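PDB 6X1L: WbbZ protein from Klebsiella pneumoniae subsp. pneumoniae NTUH-K2044, which is of unknown function but belongs to the polysaccharide pyruvyl transferase family, and so may transfer pyruvyl groups to surface polysaccharide. Local coordinates for residues Ile38-Tyr43 and Leu205-Thr210; Thr42-Glu47 and Phe152-Asn157; Lys27-Asn32 and Leu69-Gly74; Ile191-Asn196 and Thr225-Val230. One frame throughout, in Å; residues are numbered along the deposited sequence.

Contact 1. Residues Ile38-Tyr43 and Leu205-Thr210; sequences IASATY and LARNST
The helical segments carrying S40 and R207 pass each other with axes 8.2 Å apart at closest approach and N-to-C directions 120° apart, and the CA atoms of these two residues lie 5.1 Å apart. Small side chains allow the close pass: A39 CB meets A206 CB at 4.1 Å, and A206 CB also lies near the plane of the Y43 ring, at its CE2 edge. S40 points toward the other helix. Its OG stands 2.8 Å from A206 O and 2.8 Å from T210 OG1, while within its own helix it is hydrogen-bonded to G36 O. A206 O in turn accepts T210 N and T210 OG1 from opposite faces of its carbonyl plane, so one carbonyl oxygen gathers several polar atoms in the buried interface. R207, extended from CG to NE, brings its guanidinium to Y43, whose CB lies over one face, 3.3 Å from NH2. That same NH2 is salt-bridged to D44, the next residue, and to E47, about one turn further on. The contact thus packs helix 33-48, which follows strand 23-27 of the six-stranded parallel sheet, against helix 203-218, whose residues L205, N208 and S209 also pack on the second subunit.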
loop_
_atom_site.group_PDB
_atom_site.type_symbol
_atom_site.label_atom_id
_atom_site.label_comp_id
_atom_site.label_asym_id
_atom_site.label_seq_id
_atom_site.Cartn_x
_atom_site.Cartn_y
_atom_site.Cartn_z
ATOM N N ILE A 38 -9.093 3.952 9.245
ATOM C CA ILE A 38 -10.267 3.807 10.108
ATOM C C ILE A 38 -10.572 2.335 10.335
ATOM O O ILE A 38 -10.872 1.912 11.457
ATOM C CB ILE A 38 -11.479 4.542 9.504
ATOM C CG1 ILE A 38 -11.160 6.022 9.306
ATOM C CG2 ILE A 38 -12.711 4.385 10.408
ATOM C CD1 ILE A 38 -12.315 6.825 8.762
ATOM N N ALA A 39 -10.460 1.524 9.280
ATOM C CA ALA A 39 -10.762 0.104 9.413
ATOM C C ALA A 39 -9.732 -0.595 10.289
ATOM O O ALA A 39 -10.093 -1.383 11.171
ATOM C CB ALA A 39 -10.849 -0.548 8.037
ATOM N N SER A 40 -8.442 -0.322 10.056
ATOM C CA SER A 40 -7.394 -0.884 10.905
ATOM C C SER A 40 -7.685 -0.614 12.376
ATOM O O SER A 40 -7.670 -1.530 13.205
ATOM C CB SER A 40 -6.030 -0.300 10.521
ATOM O OG SER A 40 -5.774 -0.454 9.136
ATOM N N ALA A 41 -7.952 0.649 12.711
ATOM C CA ALA A 41 -8.252 1.016 14.093
ATOM C C ALA A 41 -9.533 0.362 14.594
ATOM O O ALA A 41 -9.639 0.032 15.780
ATOM C CB ALA A 41 -8.355 2.534 14.216
ATOM N N THR A 42 -10.516 0.168 13.715
ATOM C CA THR A 42 -11.732 -0.526 14.125
ATOM C C THR A 42 -11.448 -1.992 14.426
ATOM O O THR A 42 -11.997 -2.552 15.381
ATOM C CB THR A 42 -12.804 -0.390 13.045
ATOM O OG1 THR A 42 -13.024 0.997 12.766
ATOM C CG2 THR A 42 -14.113 -1.008 13.513
ATOM N N TYR A 43 -10.578 -2.628 13.635
ATOM C CA TYR A 43 -10.210 -4.007 13.937
ATOM C C TYR A 43 -9.430 -4.089 15.242
ATOM O O TYR A 43 -9.624 -5.022 16.028
ATOM C CB TYR A 43 -9.417 -4.608 12.771
ATOM C CG TYR A 43 -10.240 -4.711 11.505
ATOM C CD1 TYR A 43 -11.504 -5.286 11.527
ATOM C CD2 TYR A 43 -9.772 -4.205 10.300
ATOM C CE1 TYR A 43 -12.273 -5.374 10.382
ATOM C CE2 TYR A 43 -10.533 -4.285 9.144
ATOM C CZ TYR A 43 -11.783 -4.871 9.192
ATOM O OH TYR A 43 -12.544 -4.954 8.048
ATOM N N LEU A 205 -5.127 -6.371 4.640
ATOM C CA LEU A 205 -4.919 -5.306 3.667
ATOM C C LEU A 205 -5.069 -3.933 4.309
ATOM O O LEU A 205 -4.298 -3.014 4.003
ATOM C CB LEU A 205 -5.889 -5.481 2.497
ATOM C CG LEU A 205 -5.840 -4.473 1.350
ATOM C CD1 LEU A 205 -4.404 -4.216 0.911
ATOM C CD2 LEU A 205 -6.667 -4.992 0.188
ATOM N N ALA A 206 -6.044 -3.770 5.214
ATOM C CA ALA A 206 -6.196 -2.483 5.887
ATOM C C ALA A 206 -4.980 -2.170 6.749
ATOM O O ALA A 206 -4.465 -1.047 6.729
ATOM C CB ALA A 206 -7.480 -2.459 6.739
ATOM N N ARG A 207 -4.515 -3.145 7.531
ATOM C CA ARG A 207 -3.403 -2.866 8.436
ATOM C C ARG A 207 -2.097 -2.651 7.672
ATOM O O ARG A 207 -1.289 -1.790 8.042
ATOM C CB ARG A 207 -3.256 -3.996 9.455
ATOM C CG ARG A 207 -4.334 -3.949 10.552
ATOM C CD ARG A 207 -3.859 -4.660 11.807
ATOM N NE ARG A 207 -4.852 -4.646 12.882
ATOM C CZ ARG A 207 -5.703 -5.639 13.115
ATOM N NH1 ARG A 207 -5.686 -6.718 12.346
ATOM N NH2 ARG A 207 -6.569 -5.560 14.120
ATOM N N ASN A 208 -1.877 -3.405 6.594
ATOM C CA ASN A 208 -0.623 -3.248 5.860
ATOM C C ASN A 208 -0.617 -1.973 5.024
ATOM O O ASN A 208 0.425 -1.315 4.911
ATOM C CB ASN A 208 -0.364 -4.487 5.007
ATOM C CG ASN A 208 0.085 -5.665 5.840
ATOM O OD1 ASN A 208 0.848 -5.507 6.793
ATOM N ND2 ASN A 208 -0.393 -6.849 5.498
ATOM N N SER A 209 -1.764 -1.587 4.457
ATOM C CA SER A 209 -1.852 -0.271 3.832
ATOM C C SER A 209 -1.570 0.834 4.841
ATOM O O SER A 209 -0.917 1.834 4.517
ATOM C CB SER A 209 -3.226 -0.069 3.199
ATOM O OG SER A 209 -3.385 1.276 2.776
ATOM N N THR A 210 -2.053 0.670 6.075
ATOM C CA THR A 210 -1.800 1.676 7.099
ATOM C C THR A 210 -0.330 1.689 7.505
ATOM O O THR A 210 0.236 2.754 7.786
ATOM C CB THR A 210 -2.712 1.424 8.306
ATOM O OG1 THR A 210 -4.081 1.441 7.877
ATOM C CG2 THR A 210 -2.517 2.487 9.360
#

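Contact 2. Residues Thr42-Glu47 and Phe152-Asn157; sequences TYDFFE and FYLDLN
Two kinds of interaction join D44 and F45 to the loop at Y153-D155, one polar and one aromatic. The polar one is a hydrogen bond from D155 N to D44 OD2, 3.1 Å long with an N-H...O angle of 162°, which meets the carboxylate oxygen on its anti side and somewhat out of plane. Beside it the L154 CD1 methyl rests 3.7 Å from D44 OD2. D44 OD2 also bonds Y159 OH, and D44 OD1 holds R207 and K158 in salt bridges, so both oxygens are engaged. These cations probably keep D44 ionised despite its burial. D155 is the centre of an inverse gamma turn; its carboxylate is nearly perpendicular to that of D44, with the two OD2 atoms 5.3 Å apart. The aromatic part is a T-shaped stack. F45 has CG anti to the backbone N (chi1 171°), and its CD1 edge points at one face of Y153, offset toward the CD1-CE1 rim; the centroids are 5.2 Å apart and the planes 77° apart. The loop between strands 144-146 and 167-172 is thereby laid against helix 33-48, with helix 6-21 packing on F45 and Y153 and helix 203-218 lying against L154.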
loop_
_atom_site.group_PDB
_atom_site.type_symbol
_atom_site.label_atom_id
_atom_site.label_comp_id
_atom_site.label_asym_id
_atom_site.label_seq_id
_atom_site.Cartn_x
_atom_site.Cartn_y
_atom_site.Cartn_z
ATOM N N THR A 42 -10.516 0.168 13.715
ATOM C CA THR A 42 -11.732 -0.526 14.125
ATOM C C THR A 42 -11.448 -1.992 14.426
ATOM O O THR A 42 -11.997 -2.552 15.381
ATOM C CB THR A 42 -12.804 -0.390 13.045
ATOM O OG1 THR A 42 -13.024 0.997 12.766
ATOM C CG2 THR A 42 -14.113 -1.008 13.513
ATOM N N TYR A 43 -10.578 -2.628 13.635
ATOM C CA TYR A 43 -10.210 -4.007 13.937
ATOM C C TYR A 43 -9.430 -4.089 15.242
ATOM O O TYR A 43 -9.624 -5.022 16.028
ATOM C CB TYR A 43 -9.417 -4.608 12.771
ATOM C CG TYR A 43 -10.240 -4.711 11.505
ATOM C CD1 TYR A 43 -11.504 -5.286 11.527
ATOM C CD2 TYR A 43 -9.772 -4.205 10.300
ATOM C CE1 TYR A 43 -12.273 -5.374 10.382
ATOM C CE2 TYR A 43 -10.533 -4.285 9.144
ATOM C CZ TYR A 43 -11.783 -4.871 9.192
ATOM O OH TYR A 43 -12.544 -4.954 8.048
ATOM N N ASP A 44 -8.546 -3.118 15.492
ATOM C CA ASP A 44 -7.864 -3.052 16.781
ATOM C C ASP A 44 -8.867 -2.881 17.916
ATOM O O ASP A 44 -8.716 -3.477 18.989
ATOM C CB ASP A 44 -6.859 -1.900 16.782
ATOM C CG ASP A 44 -5.738 -2.098 15.768
ATOM O OD1 ASP A 44 -5.673 -3.184 15.161
ATOM O OD2 ASP A 44 -4.929 -1.167 15.577
ATOM N N PHE A 45 -9.899 -2.069 17.689
ATOM C CA PHE A 45 -10.906 -1.826 18.719
ATOM C C PHE A 45 -11.711 -3.086 19.022
ATOM O O PHE A 45 -11.980 -3.390 20.189
ATOM C CB PHE A 45 -11.821 -0.690 18.273
ATOM C CG PHE A 45 -13.024 -0.495 19.157
ATOM C CD1 PHE A 45 -12.932 0.246 20.319
ATOM C CD2 PHE A 45 -14.245 -1.050 18.818
ATOM C CE1 PHE A 45 -14.038 0.429 21.131
ATOM C CE2 PHE A 45 -15.347 -0.876 19.629
ATOM C CZ PHE A 45 -15.246 -0.134 20.784
ATOM N N PHE A 46 -12.105 -3.832 17.986
ATOM C CA PHE A 46 -12.840 -5.075 18.203
ATOM C C PHE A 46 -12.006 -6.087 18.978
ATOM O O PHE A 46 -12.499 -6.718 19.920
ATOM C CB PHE A 46 -13.270 -5.674 16.864
ATOM C CG PHE A 46 -14.355 -4.901 16.170
ATOM C CD1 PHE A 46 -15.210 -4.082 16.886
ATOM C CD2 PHE A 46 -14.522 -5.001 14.796
ATOM C CE1 PHE A 46 -16.212 -3.373 16.247
ATOM C CE2 PHE A 46 -15.520 -4.297 14.152
ATOM C CZ PHE A 46 -16.368 -3.481 14.879
ATOM N N GLU A 47 -10.741 -6.259 18.592
ATOM C CA GLU A 47 -9.904 -7.260 19.242
ATOM C C GLU A 47 -9.626 -6.895 20.695
ATOM O O GLU A 47 -9.596 -7.773 21.565
ATOM C CB GLU A 47 -8.594 -7.429 18.470
ATOM C CG GLU A 47 -8.770 -7.972 17.060
ATOM C CD GLU A 47 -7.445 -8.171 16.338
ATOM O OE1 GLU A 47 -7.456 -8.333 15.098
ATOM O OE2 GLU A 47 -6.393 -8.160 17.011
ATOM N N PHE A 152 -7.986 7.347 16.262
ATOM C CA PHE A 152 -7.311 7.582 17.531
ATOM C C PHE A 152 -7.227 6.317 18.377
ATOM O O PHE A 152 -6.424 6.272 19.316
ATOM C CB PHE A 152 -8.003 8.725 18.279
ATOM C CG PHE A 152 -7.900 10.045 17.561
ATOM C CD1 PHE A 152 -6.775 10.847 17.714
ATOM C CD2 PHE A 152 -8.900 10.462 16.700
ATOM C CE1 PHE A 152 -6.660 12.050 17.038
ATOM C CE2 PHE A 152 -8.796 11.666 16.022
ATOM C CZ PHE A 152 -7.673 12.461 16.190
ATOM N N TYR A 153 -7.993 5.278 18.037
ATOM C CA TYR A 153 -7.895 3.974 18.687
ATOM C C TYR A 153 -6.798 3.091 18.102
ATOM O O TYR A 153 -6.659 1.944 18.538
ATOM C CB TYR A 153 -9.223 3.217 18.589
ATOM C CG TYR A 153 -10.238 3.579 19.652
ATOM C CD1 TYR A 153 -10.252 2.918 20.875
ATOM C CD2 TYR A 153 -11.187 4.566 19.427
ATOM C CE1 TYR A 153 -11.177 3.237 21.851
ATOM C CE2 TYR A 153 -12.119 4.893 20.396
ATOM C CZ TYR A 153 -12.107 4.224 21.605
ATOM O OH TYR A 153 -13.030 4.545 22.574
ATOM N N LEU A 154 -6.035 3.583 17.129
ATOM C CA LEU A 154 -5.043 2.744 16.459
ATOM C C LEU A 154 -3.984 2.268 17.446
ATOM O O LEU A 154 -3.386 3.067 18.171
ATOM C CB LEU A 154 -4.395 3.525 15.316
ATOM C CG LEU A 154 -3.537 2.754 14.308
ATOM C CD1 LEU A 154 -4.404 1.864 13.433
ATOM C CD2 LEU A 154 -2.741 3.734 13.463
ATOM N N ASP A 155 -3.757 0.953 17.478
ATOM C CA ASP A 155 -2.712 0.355 18.311
ATOM C C ASP A 155 -1.365 0.596 17.632
ATOM O O ASP A 155 -0.781 -0.284 16.994
ATOM C CB ASP A 155 -2.986 -1.129 18.526
ATOM C CG ASP A 155 -2.011 -1.769 19.491
ATOM O OD1 ASP A 155 -1.226 -1.031 20.124
ATOM O OD2 ASP A 155 -2.028 -3.011 19.611
ATOM N N LEU A 156 -0.848 1.812 17.826
ATOM C CA LEU A 156 0.180 2.366 16.950
ATOM C C LEU A 156 1.459 1.534 16.928
ATOM O O LEU A 156 2.117 1.446 15.886
ATOM C CB LEU A 156 0.490 3.801 17.379
ATOM C CG LEU A 156 1.448 4.626 16.520
ATOM C CD1 LEU A 156 0.895 4.793 15.114
ATOM C CD2 LEU A 156 1.695 5.979 17.167
ATOM N N ASN A 157 1.827 0.913 18.048
ATOM C CA ASN A 157 3.158 0.326 18.145
ATOM C C ASN A 157 3.339 -0.903 17.263
ATOM O O ASN A 157 4.483 -1.277 16.977
ATOM C CB ASN A 157 3.474 -0.018 19.599
ATOM C CG ASN A 157 3.804 1.210 20.422
ATOM O OD1 ASN A 157 2.912 1.923 20.876
ATOM N ND2 ASN A 157 5.094 1.466 20.612
#

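Contact 3. Residues Lys27-Asn32 and Leu69-Gly74; sequences KANPGN and LIFGGG
K27 and F71 form a parallel beta bridge where strands 23-27 and 67-71, neighbours in the six-stranded parallel sheet of a Rossmann-like domain, run out into loops at their C-terminal ends. K27 N donates to I70 O at 2.9 Å, and G72 N returns a bond to K27 O at 2.8 Å. Beyond this last pair the chains keep touching through N29, set against a run of three glycines. N29 has CG anti to the backbone N (chi1 -173°), and its side chain can be followed outward. CB sits 3.1 Å from G73 O and more loosely by G72 O. CG stays beside G73 O. At the tip the amide divides: OD1 turns to the F71 ring, whose CZ is 4.1 Å away with the amide and ring planes 69° apart, while ND2 is 3.5 Å from G73 O, with G74 CA a little further off, and makes a weak hydrogen bond to D35. OD1 is buried with no polar partner in the model. G74 takes backbone angles (phi 150°) usual for glycine. The K27 side chain leads away from F71 to salt bridges with D198 and D201, and its NZ also donates to the next carbonyl, A28 O, at 2.6 Å and in the carbonyl plane.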
loop_
_atom_site.group_PDB
_atom_site.type_symbol
_atom_site.label_atom_id
_atom_site.label_comp_id
_atom_site.label_asym_id
_atom_site.label_seq_id
_atom_site.Cartn_x
_atom_site.Cartn_y
_atom_site.Cartn_z
ATOM N N LYS A 27 -19.694 -3.710 8.126
ATOM C CA LYS A 27 -19.345 -3.264 6.782
ATOM C C LYS A 27 -18.340 -2.129 6.910
ATOM O O LYS A 27 -18.683 -1.043 7.395
ATOM C CB LYS A 27 -20.573 -2.805 6.000
ATOM C CG LYS A 27 -20.238 -2.373 4.575
ATOM C CD LYS A 27 -19.669 -3.540 3.776
ATOM C CE LYS A 27 -19.071 -3.092 2.442
ATOM N NZ LYS A 27 -17.795 -2.336 2.614
ATOM N N ALA A 28 -17.106 -2.378 6.481
ATOM C CA ALA A 28 -16.090 -1.336 6.475
ATOM C C ALA A 28 -16.440 -0.264 5.451
ATOM O O ALA A 28 -16.936 -0.560 4.362
ATOM C CB ALA A 28 -14.715 -1.930 6.161
ATOM N N ASN A 29 -16.179 0.980 5.809
ATOM C CA ASN A 29 -16.389 2.084 4.882
ATOM C C ASN A 29 -15.411 1.973 3.716
ATOM O O ASN A 29 -14.206 1.832 3.943
ATOM C CB ASN A 29 -16.193 3.414 5.606
ATOM C CG ASN A 29 -16.565 4.609 4.752
ATOM O OD1 ASN A 29 -17.615 4.623 4.112
ATOM N ND2 ASN A 29 -15.700 5.621 4.737
ATOM N N PRO A 30 -15.882 2.001 2.473
ATOM C CA PRO A 30 -14.961 2.066 1.333
ATOM C C PRO A 30 -14.400 3.467 1.151
ATOM O O PRO A 30 -14.964 4.462 1.613
ATOM C CB PRO A 30 -15.838 1.672 0.137
ATOM C CG PRO A 30 -17.092 1.094 0.730
ATOM C CD PRO A 30 -17.270 1.777 2.046
ATOM N N GLY A 31 -13.263 3.535 0.477
ATOM C CA GLY A 31 -12.643 4.811 0.193
ATOM C C GLY A 31 -11.147 4.654 0.012
ATOM O O GLY A 31 -10.661 3.578 -0.319
ATOM N N ASN A 32 -10.434 5.756 0.240
ATOM C CA ASN A 32 -8.997 5.794 0.014
ATOM C C ASN A 32 -8.271 5.196 1.218
ATOM O O ASN A 32 -8.881 4.603 2.112
ATOM C CB ASN A 32 -8.548 7.220 -0.313
ATOM C CG ASN A 32 -8.841 8.215 0.799
ATOM O OD1 ASN A 32 -8.725 7.909 1.986
ATOM N ND2 ASN A 32 -9.204 9.427 0.409
ATOM N N LEU A 69 -26.331 -3.964 12.153
ATOM C CA LEU A 69 -25.331 -3.581 11.166
ATOM C C LEU A 69 -24.411 -2.526 11.766
ATOM O O LEU A 69 -24.872 -1.462 12.198
ATOM C CB LEU A 69 -25.990 -3.051 9.893
ATOM C CG LEU A 69 -25.018 -2.451 8.868
ATOM C CD1 LEU A 69 -24.178 -3.537 8.199
ATOM C CD2 LEU A 69 -25.755 -1.617 7.829
ATOM N N ILE A 70 -23.120 -2.827 11.809
ATOM C CA ILE A 70 -22.103 -1.866 12.212
ATOM C C ILE A 70 -21.561 -1.262 10.923
ATOM O O ILE A 70 -20.853 -1.928 10.161
ATOM C CB ILE A 70 -20.993 -2.516 13.041
ATOM C CG1 ILE A 70 -21.582 -3.321 14.198
ATOM C CG2 ILE A 70 -20.019 -1.464 13.546
ATOM C CD1 ILE A 70 -22.309 -2.481 15.239
ATOM N N PHE A 71 -21.911 -0.007 10.659
ATOM C CA PHE A 71 -21.424 0.679 9.471
ATOM C C PHE A 71 -20.155 1.441 9.833
ATOM O O PHE A 71 -20.183 2.320 10.702
ATOM C CB PHE A 71 -22.481 1.618 8.896
ATOM C CG PHE A 71 -22.092 2.216 7.577
ATOM C CD1 PHE A 71 -21.977 1.418 6.450
ATOM C CD2 PHE A 71 -21.830 3.569 7.464
ATOM C CE1 PHE A 71 -21.611 1.961 5.234
ATOM C CE2 PHE A 71 -21.464 4.119 6.250
ATOM C CZ PHE A 71 -21.354 3.314 5.134
ATOM N N GLY A 72 -19.053 1.107 9.159
ATOM C CA GLY A 72 -17.763 1.653 9.542
ATOM C C GLY A 72 -17.729 3.167 9.457
ATOM O O GLY A 72 -18.451 3.786 8.675
ATOM N N GLY A 73 -16.876 3.760 10.283
ATOM C CA GLY A 73 -16.775 5.203 10.340
ATOM C C GLY A 73 -16.191 5.791 9.071
ATOM O O GLY A 73 -15.662 5.097 8.205
ATOM N N GLY A 74 -16.294 7.105 8.963
ATOM C CA GLY A 74 -15.743 7.813 7.830
ATOM C C GLY A 74 -16.545 9.065 7.541
ATOM O O GLY A 74 -17.360 9.507 8.346
#

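Contact 4. Residues Ile191-Asn196 and Thr225-Val230; sequences ISLTWN and TDRLHV
The guanidinium of R227 is the flat group here: S192 CB lies over one of its faces, 3.7 Å from NE, and L193 approaches it obliquely, with CG 3.4 Å from NH2. Both methyls of L193 lie slightly further from the same nitrogen, and the L193 and R227 side chains cross at about a right angle. CG of R227 lies 3.6 Å from S192 OG, and the bend at chi2 (-71°) keeps CD beside it, also 3.6 Å away. The charge itself is met outside the two segments, where NH2 forms a salt bridge with D190, just before I191. Beside the arginine, V230 CG2 lies 3.5 Å from S192 OG and makes an apolar contact at 3.9 Å with I191 CG1, which takes the crowded position between backbone N and carbonyl carbon (chi1 58°). A water hydrogen-bonded to S192 OG (2.9 Å) accepts a weak bond from H229 N, near the start of the helix. R227 is the N-cap residue of that helix, and its own N is held by T225 OG1 in an ST turn. The contact ties the loop ahead of helix 203-218 to the junction between strand 220-225 of the four-stranded sheet and helix 228-236. M213 of helix 203-218 packs on I191, S192 and V230, and I191 also touches W195 of the second subunit.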
loop_
_atom_site.group_PDB
_atom_site.type_symbol
_atom_site.label_atom_id
_atom_site.label_comp_id
_atom_site.label_asym_id
_atom_site.label_seq_id
_atom_site.Cartn_x
_atom_site.Cartn_y
_atom_site.Cartn_z
ATOM N N ILE A 191 -0.437 10.181 -0.476
ATOM C CA ILE A 191 -0.393 8.793 -0.024
ATOM C C ILE A 191 -1.766 8.247 0.329
ATOM O O ILE A 191 -1.921 7.027 0.466
ATOM C CB ILE A 191 0.561 8.660 1.179
ATOM C CG1 ILE A 191 0.107 9.573 2.322
ATOM C CG2 ILE A 191 1.997 8.994 0.750
ATOM C CD1 ILE A 191 0.878 9.378 3.612
ATOM N N SER A 192 -2.767 9.118 0.481
ATOM C CA SER A 192 -4.133 8.643 0.672
ATOM C C SER A 192 -4.662 7.942 -0.573
ATOM O O SER A 192 -5.434 6.985 -0.460
ATOM C CB SER A 192 -5.051 9.810 1.046
ATOM O OG SER A 192 -4.609 10.441 2.232
ATOM N N LEU A 193 -4.255 8.389 -1.762
ATOM C CA LEU A 193 -4.767 7.844 -3.010
ATOM C C LEU A 193 -3.994 6.619 -3.491
ATOM O O LEU A 193 -4.016 6.317 -4.688
ATOM C CB LEU A 193 -4.766 8.918 -4.100
ATOM C CG LEU A 193 -5.900 9.941 -4.064
ATOM C CD1 LEU A 193 -5.904 10.768 -5.341
ATOM C CD2 LEU A 193 -7.246 9.256 -3.855
ATOM N N THR A 194 -3.327 5.900 -2.590
ATOM C CA THR A 194 -2.597 4.699 -2.979
ATOM C C THR A 194 -3.565 3.545 -3.217
ATOM O O THR A 194 -3.812 3.161 -4.364
ATOM C CB THR A 194 -1.560 4.341 -1.916
ATOM O OG1 THR A 194 -2.193 4.246 -0.632
ATOM C CG2 THR A 194 -0.476 5.418 -1.865
ATOM N N TRP A 195 -4.117 2.985 -2.149
ATOM C CA TRP A 195 -5.210 2.027 -2.251
ATOM C C TRP A 195 -6.524 2.784 -2.110
ATOM O O TRP A 195 -6.705 3.534 -1.150
ATOM C CB TRP A 195 -5.083 0.943 -1.180
ATOM C CG TRP A 195 -4.018 -0.062 -1.497
ATOM C CD1 TRP A 195 -2.687 0.037 -1.220
ATOM C CD2 TRP A 195 -4.197 -1.311 -2.171
ATOM N NE1 TRP A 195 -2.022 -1.077 -1.677
ATOM C CE2 TRP A 195 -2.928 -1.921 -2.264
ATOM C CE3 TRP A 195 -5.305 -1.975 -2.702
ATOM C CZ2 TRP A 195 -2.742 -3.162 -2.865
ATOM C CZ3 TRP A 195 -5.118 -3.208 -3.301
ATOM C CH2 TRP A 195 -3.845 -3.789 -3.377
ATOM N N ASN A 196 -7.426 2.605 -3.076
ATOM C CA ASN A 196 -8.641 3.415 -3.126
ATOM C C ASN A 196 -9.780 2.575 -3.687
ATOM O O ASN A 196 -9.843 2.343 -4.897
ATOM C CB ASN A 196 -8.422 4.667 -3.970
ATOM C CG ASN A 196 -9.627 5.581 -3.977
ATOM O OD1 ASN A 196 -10.386 5.636 -3.008
ATOM N ND2 ASN A 196 -9.814 6.300 -5.076
ATOM N N THR A 225 -0.394 18.836 5.061
ATOM C CA THR A 225 -1.438 18.047 4.422
ATOM C C THR A 225 -2.801 18.712 4.563
ATOM O O THR A 225 -3.037 19.501 5.482
ATOM C CB THR A 225 -1.490 16.627 5.002
ATOM O OG1 THR A 225 -2.450 15.847 4.283
ATOM C CG2 THR A 225 -1.866 16.652 6.480
ATOM N N ASP A 226 -3.685 18.389 3.612
ATOM C CA ASP A 226 -5.121 18.630 3.707
ATOM C C ASP A 226 -5.897 17.317 3.752
ATOM O O ASP A 226 -7.095 17.290 3.448
ATOM C CB ASP A 226 -5.603 19.499 2.541
ATOM C CG ASP A 226 -5.445 18.816 1.178
ATOM O OD1 ASP A 226 -4.971 17.666 1.118
ATOM O OD2 ASP A 226 -5.801 19.436 0.153
ATOM N N ARG A 227 -5.215 16.225 4.093
ATOM C CA ARG A 227 -5.798 14.894 4.168
ATOM C C ARG A 227 -5.959 14.525 5.636
ATOM O O ARG A 227 -4.963 14.410 6.357
ATOM C CB ARG A 227 -4.909 13.871 3.456
ATOM C CG ARG A 227 -4.859 14.009 1.949
ATOM C CD ARG A 227 -6.173 13.583 1.319
ATOM N NE ARG A 227 -6.011 13.226 -0.088
ATOM C CZ ARG A 227 -7.016 12.873 -0.883
ATOM N NH1 ARG A 227 -8.258 12.838 -0.410
ATOM N NH2 ARG A 227 -6.783 12.561 -2.153
ATOM N N LEU A 228 -7.208 14.321 6.061
ATOM C CA LEU A 228 -7.509 14.176 7.484
ATOM C C LEU A 228 -6.652 13.098 8.136
ATOM O O LEU A 228 -5.992 13.343 9.152
ATOM C CB LEU A 228 -8.993 13.859 7.671
ATOM C CG LEU A 228 -9.428 13.645 9.119
ATOM C CD1 LEU A 228 -9.123 14.884 9.949
ATOM C CD2 LEU A 228 -10.911 13.313 9.172
ATOM N N HIS A 229 -6.642 11.899 7.566
ATOM C CA HIS A 229 -5.992 10.803 8.264
ATOM C C HIS A 229 -4.483 10.785 8.080
ATOM O O HIS A 229 -3.794 10.144 8.877
ATOM C CB HIS A 229 -6.635 9.482 7.854
ATOM C CG HIS A 229 -7.987 9.297 8.466
ATOM N ND1 HIS A 229 -9.139 9.778 7.882
ATOM C CD2 HIS A 229 -8.362 8.756 9.649
ATOM C CE1 HIS A 229 -10.170 9.508 8.663
ATOM N NE2 HIS A 229 -9.725 8.892 9.743
ATOM N N VAL A 230 -3.950 11.499 7.090
ATOM C CA VAL A 230 -2.531 11.834 7.125
ATOM C C VAL A 230 -2.236 12.713 8.335
ATOM O O VAL A 230 -1.293 12.464 9.095
ATOM C CB VAL A 230 -2.102 12.520 5.816
ATOM C CG1 VAL A 230 -0.663 13.013 5.929
ATOM C CG2 VAL A 230 -2.257 11.565 4.640
HETATM O O HOH W 1 -6.681 10.669 4.309
#

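All four contacts are largely buried, contact 3 wholly so and nearest the centre of the chain; contact 2 reaches an exposed residue, D155. Contacts 1 and 2 share helix 33-48 and its residues T42 and Y43, and touch through R207. Contact 3 is strand-end chemistry, backbone bonds and glycines at the C-terminal ends of two inner strands, whereas contact 1 relies on small side chains between helices, contact 2 on an aspartate and an aromatic pair, and contact 4 on an arginine laid on a serine with a leucine beside it. Contact 4 belongs to the four-stranded sheet's side but meets contact 3 at N32 and contact 1 at I38 and H229. Contacts 1 and 4 also touch the second subunit.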